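N-acetylmuramoyl-L-alanine amidase (Mycobacteroides abscessus, PDB 7AGL) probably hydrolyses, with the help of a bound zinc ion, the amide bond joining N-acetylmuramic acid to L-alanine in mycobacterial peptidoglycan. Local coordinates at residues Asn25-Asp30 against Thr35-Thr40; Asn120-Asn123 against Val129-Glu132. One frame throughout, in Å; residues are numbered along the deposited sequence.

Contact 1: Asn25-Asp30 against Thr35-Thr40; sequences NNQVPD and TKSCQT
V28 and K36 face each other as the hydrogen-bonded pair of a short antiparallel beta hairpin, its strands 27-29 and 35-37 strongly twisted at 136° between their directions. V28 N gives a nearly straight bond to K36 O (2.8 Å, 171°), and K36 N returns one to V28 O at 2.9 Å. Beyond the strand ends, C38 N continues the pairing to N26 O at 2.7 Å. Q27 bends at chi2 (-68°), which swings its amide back over the partner strand; there OE1 receives T35 OG1 at 2.9 Å on a lone pair in the carbonyl plane, the two side chains crossing at about a right angle. On the other face, V28 CG1 rests 4.0 Å from C38 CB, next to the disulfide that ties C38, just past the hairpin, to C86, just ahead of helix 87-96. K36 runs across D30 with CG 3.7 Å from D30 CB, an alkyl contact: the carboxylate is instead engaged through OD1 by the backbone N of R32 and G34 in the loop. T40 O accepts a hydrogen bond from ND1 of the zinc ligand H16. At the far end, a water bridges N25 OD1 and Q39 O, lying 2.8 Å from Q39 O.

Contact 2: Asn120-Asn123 against Val129-Glu132; sequences NYSN and VQGE
S122 and Q130 meet through a single buried hydrogen bond, S122 OG donating to Q130 OE1 at 2.8 Å. The hydroxyl does not approach along a lone pair: it sits above the carboxamide, 49° out of the carbonyl plane. S122 CB follows behind, 3.5 Å from Q130 OE1. With chi1 at -180°, S122 holds OG opposite its backbone N and presents it to the loop that follows strand 118-122, while Q130 reaches back with its chain extended beyond CG. Beside this pair a water joins the backbones, donating to Q130 O at 2.8 Å and to S122 O, where the separation is so short that its exact value is doubtful; the same water lies at the edge of the Y121 ring, in its plane. Farther out, the amide of Q130 is held from several directions. OE1 also accepts the backbone N of V126, inside the loop, and NE2 donates to the carbonyls of N171 and A173, at and just after helix 168-171. The main chain of Q130 is fixed as well, its N bonded to N127 OD1. G131 then takes the N-cap position of helix 132-147, and V129 O receives T134 OG1 from the first turn. Two donors at the oxygen and two acceptors at the nitrogen fix which end of the carboxamide is which, so that one buried glutamine satisfies its polar atoms while stapling strand, loop and neighbouring helix together.

Along the chain the two contacts stand in series, neither enclosing nor crossing the other. Contact 1 comes first and closes the short loop of residues 31-34 in a small hairpin at the surface, set apart from the central mixed sheet. Contact 2 closes the loop of residues 124-128 between the sheet strand 118-122 and helix 132-147. Their centres lie 21 Å apart and their nearest atoms about 8 Å, so they do not touch, yet helix 168-171 mediates between them: N171 uses ND2 to bond D30 O and also belongs to the surroundings of contact 2. R32, from the hairpin loop, also touches S122, bringing the hairpin to the strand end.

Contact 1: Asn25-Asp30 against Thr35-Thr40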
loop_
_atom_site.group_PDB
_atom_site.type_symbol
_atom_site.label_atom_id
_atom_site.label_comp_id
_atom_site.label_asym_id
_atom_site.label_seq_id
_atom_site.Cartn_x
_atom_site.Cartn_y
_atom_site.Cartn_z
ATOM N N ASN A 25 19.402 -5.894 -3.575
ATOM C CA ASN A 25 20.048 -6.182 -2.300
ATOM C C ASN A 25 20.922 -5.040 -1.795
ATOM O O ASN A 25 21.417 -5.111 -0.661
ATOM C CB ASN A 25 20.890 -7.452 -2.423
ATOM C CG ASN A 25 20.047 -8.667 -2.720
ATOM O OD1 ASN A 25 18.934 -8.799 -2.212
ATOM N ND2 ASN A 25 20.564 -9.558 -3.553
ATOM N N ASN A 26 21.139 -4.008 -2.603
ATOM C CA ASN A 26 21.918 -2.864 -2.157
ATOM C C ASN A 26 21.165 -2.131 -1.054
ATOM O O ASN A 26 19.935 -2.038 -1.072
ATOM C CB ASN A 26 22.209 -1.945 -3.337
ATOM C CG ASN A 26 23.186 -2.574 -4.327
ATOM O OD1 ASN A 26 24.048 -3.373 -3.948
ATOM N ND2 ASN A 26 23.050 -2.225 -5.594
ATOM N N GLN A 27 21.905 -1.635 -0.070
ATOM C CA GLN A 27 21.284 -1.086 1.131
ATOM C C GLN A 27 20.990 0.391 0.939
ATOM O O GLN A 27 21.832 1.143 0.434
ATOM C CB GLN A 27 22.196 -1.276 2.344
ATOM C CG GLN A 27 22.317 -2.712 2.821
ATOM C CD GLN A 27 21.024 -3.240 3.419
ATOM O OE1 GLN A 27 20.460 -2.642 4.335
ATOM N NE2 GLN A 27 20.548 -4.358 2.902
ATOM N N VAL A 28 19.794 0.804 1.351
ATOM C CA VAL A 28 19.392 2.202 1.220
ATOM C C VAL A 28 19.020 2.729 2.602
ATOM O O VAL A 28 18.598 1.952 3.471
ATOM C CB VAL A 28 18.229 2.365 0.227
ATOM C CG1 VAL A 28 18.613 1.797 -1.146
ATOM C CG2 VAL A 28 16.935 1.737 0.757
ATOM N N PRO A 29 19.152 4.027 2.849
ATOM C CA PRO A 29 18.792 4.559 4.170
ATOM C C PRO A 29 17.296 4.419 4.430
ATOM O O PRO A 29 16.471 4.623 3.533
ATOM C CB PRO A 29 19.222 6.032 4.088
ATOM C CG PRO A 29 20.231 6.082 2.937
ATOM C CD PRO A 29 19.686 5.067 1.956
ATOM N N ASP A 30 16.943 4.055 5.666
ATOM C CA ASP A 30 15.561 3.686 5.966
ATOM C C ASP A 30 14.760 4.788 6.664
ATOM O O ASP A 30 13.608 4.551 7.040
ATOM C CB ASP A 30 15.524 2.388 6.787
ATOM C CG ASP A 30 16.012 2.536 8.225
ATOM O OD1 ASP A 30 16.306 3.655 8.718
ATOM O OD2 ASP A 30 16.112 1.482 8.886
ATOM N N THR A 35 19.615 1.046 7.610
ATOM C CA THR A 35 19.491 0.806 6.179
ATOM C C THR A 35 18.645 -0.441 5.972
ATOM O O THR A 35 18.549 -1.295 6.857
ATOM C CB THR A 35 20.863 0.634 5.482
ATOM O OG1 THR A 35 21.545 -0.513 6.010
ATOM C CG2 THR A 35 21.740 1.862 5.687
ATOM N N LYS A 36 18.022 -0.526 4.796
ATOM C CA LYS A 36 17.223 -1.681 4.402
ATOM C C LYS A 36 17.530 -1.990 2.947
ATOM O O LYS A 36 18.051 -1.142 2.227
ATOM C CB LYS A 36 15.706 -1.431 4.543
ATOM C CG LYS A 36 15.178 -1.243 5.942
ATOM C CD LYS A 36 13.693 -0.844 5.857
ATOM C CE LYS A 36 12.926 -1.704 4.853
ATOM N NZ LYS A 36 11.577 -1.139 4.478
ATOM N N SER A 37 17.223 -3.216 2.516
ATOM C CA SER A 37 17.405 -3.553 1.105
ATOM C C SER A 37 16.598 -2.622 0.203
ATOM O O SER A 37 15.445 -2.288 0.506
ATOM C CB SER A 37 16.988 -5.002 0.844
ATOM O OG SER A 37 17.866 -5.900 1.500
ATOM N N CYS A 38 17.199 -2.263 -0.949
ATOM C CA CYS A 38 16.526 -1.449 -1.968
ATOM C C CYS A 38 15.129 -1.972 -2.300
ATOM O O CYS A 38 14.170 -1.197 -2.409
ATOM C CB CYS A 38 17.392 -1.404 -3.242
ATOM S SG CYS A 38 16.454 -1.155 -4.805
ATOM N N GLN A 39 15.000 -3.279 -2.496
ATOM C CA GLN A 39 13.696 -3.875 -2.767
ATOM C C GLN A 39 13.702 -5.302 -2.247
ATOM O O GLN A 39 14.744 -5.860 -1.877
ATOM C CB GLN A 39 13.335 -3.858 -4.267
ATOM C CG GLN A 39 12.418 -2.749 -4.743
ATOM C CD GLN A 39 11.053 -2.729 -4.069
ATOM O OE1 GLN A 39 10.647 -3.677 -3.390
ATOM N NE2 GLN A 39 10.349 -1.627 -4.234
ATOM N N THR A 40 12.503 -5.870 -2.170
ATOM C CA THR A 40 12.309 -7.291 -1.951
ATOM C C THR A 40 11.346 -7.792 -3.017
ATOM O O THR A 40 10.565 -7.021 -3.593
ATOM C CB THR A 40 11.737 -7.604 -0.553
ATOM O OG1 THR A 40 10.501 -6.908 -0.397
ATOM C CG2 THR A 40 12.709 -7.188 0.560
HETATM O O HOH W 1 16.144 -8.098 -1.080
#

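Contact 2: Asn120-Asn123 against Val129-Glu132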
loop_
_atom_site.group_PDB
_atom_site.type_symbol
_atom_site.label_atom_id
_atom_site.label_comp_id
_atom_site.label_asym_id
_atom_site.label_seq_id
_atom_site.Cartn_x
_atom_site.Cartn_y
_atom_site.Cartn_z
ATOM N N ASN A 120 -0.979 -0.217 7.661
ATOM C CA ASN A 120 0.279 0.089 8.321
ATOM C C ASN A 120 0.544 1.583 8.261
ATOM O O ASN A 120 0.298 2.227 7.235
ATOM C CB ASN A 120 1.444 -0.650 7.645
ATOM C CG ASN A 120 1.268 -2.152 7.683
ATOM O OD1 ASN A 120 1.724 -2.808 8.619
ATOM N ND2 ASN A 120 0.557 -2.702 6.692
ATOM N N TYR A 121 1.050 2.126 9.366
ATOM C CA TYR A 121 1.362 3.545 9.448
ATOM C C TYR A 121 2.588 3.744 10.326
ATOM O O TYR A 121 2.930 2.899 11.161
ATOM C CB TYR A 121 0.164 4.339 9.996
ATOM C CG TYR A 121 -0.152 4.036 11.443
ATOM C CD1 TYR A 121 -0.934 2.934 11.788
ATOM C CD2 TYR A 121 0.327 4.848 12.467
ATOM C CE1 TYR A 121 -1.213 2.646 13.115
ATOM C CE2 TYR A 121 0.055 4.569 13.793
ATOM C CZ TYR A 121 -0.714 3.469 14.113
ATOM O OH TYR A 121 -0.990 3.196 15.438
ATOM N N SER A 122 3.230 4.899 10.153
ATOM C CA SER A 122 4.461 5.189 10.877
ATOM C C SER A 122 4.193 5.399 12.363
ATOM O O SER A 122 3.377 6.240 12.758
ATOM C CB SER A 122 5.141 6.425 10.284
ATOM O OG SER A 122 6.344 6.703 10.987
ATOM N N ASN A 123 4.901 4.633 13.197
ATOM C CA ASN A 123 4.802 4.801 14.645
ATOM C C ASN A 123 6.102 4.349 15.303
ATOM O O ASN A 123 6.565 3.233 15.020
ATOM C CB ASN A 123 3.625 4.008 15.216
ATOM C CG ASN A 123 3.232 4.466 16.606
ATOM O OD1 ASN A 123 3.330 5.649 16.944
ATOM N ND2 ASN A 123 2.774 3.525 17.427
ATOM N N VAL A 129 3.829 15.543 10.137
ATOM C CA VAL A 129 2.752 15.031 9.294
ATOM C C VAL A 129 2.504 13.564 9.591
ATOM O O VAL A 129 1.384 13.069 9.415
ATOM C CB VAL A 129 3.055 15.266 7.801
ATOM C CG1 VAL A 129 4.130 14.315 7.303
ATOM C CG2 VAL A 129 1.793 15.106 6.966
ATOM N N GLN A 130 3.524 12.848 10.065
ATOM C CA GLN A 130 3.340 11.442 10.397
ATOM C C GLN A 130 2.586 11.244 11.709
ATOM O O GLN A 130 2.316 10.096 12.080
ATOM C CB GLN A 130 4.691 10.740 10.456
ATOM C CG GLN A 130 5.359 10.601 9.097
ATOM C CD GLN A 130 6.715 9.953 9.214
ATOM O OE1 GLN A 130 7.019 9.319 10.224
ATOM N NE2 GLN A 130 7.534 10.095 8.176
ATOM N N GLY A 131 2.235 12.327 12.404
ATOM C CA GLY A 131 1.427 12.251 13.599
ATOM C C GLY A 131 -0.056 12.222 13.283
ATOM O O GLY A 131 -0.505 11.368 12.507
ATOM N N GLU A 132 -0.805 13.180 13.835
ATOM C CA GLU A 132 -2.262 13.182 13.692
ATOM C C GLU A 132 -2.751 13.093 12.245
ATOM O O GLU A 132 -3.703 12.331 11.995
ATOM C CB GLU A 132 -2.838 14.430 14.388
ATOM C CG GLU A 132 -4.363 14.475 14.472
ATOM C CD GLU A 132 -5.049 14.905 13.179
ATOM O OE1 GLU A 132 -4.410 15.591 12.341
ATOM O OE2 GLU A 132 -6.239 14.550 12.999
HETATM O O HOH W 2 1.708 7.893 13.746
#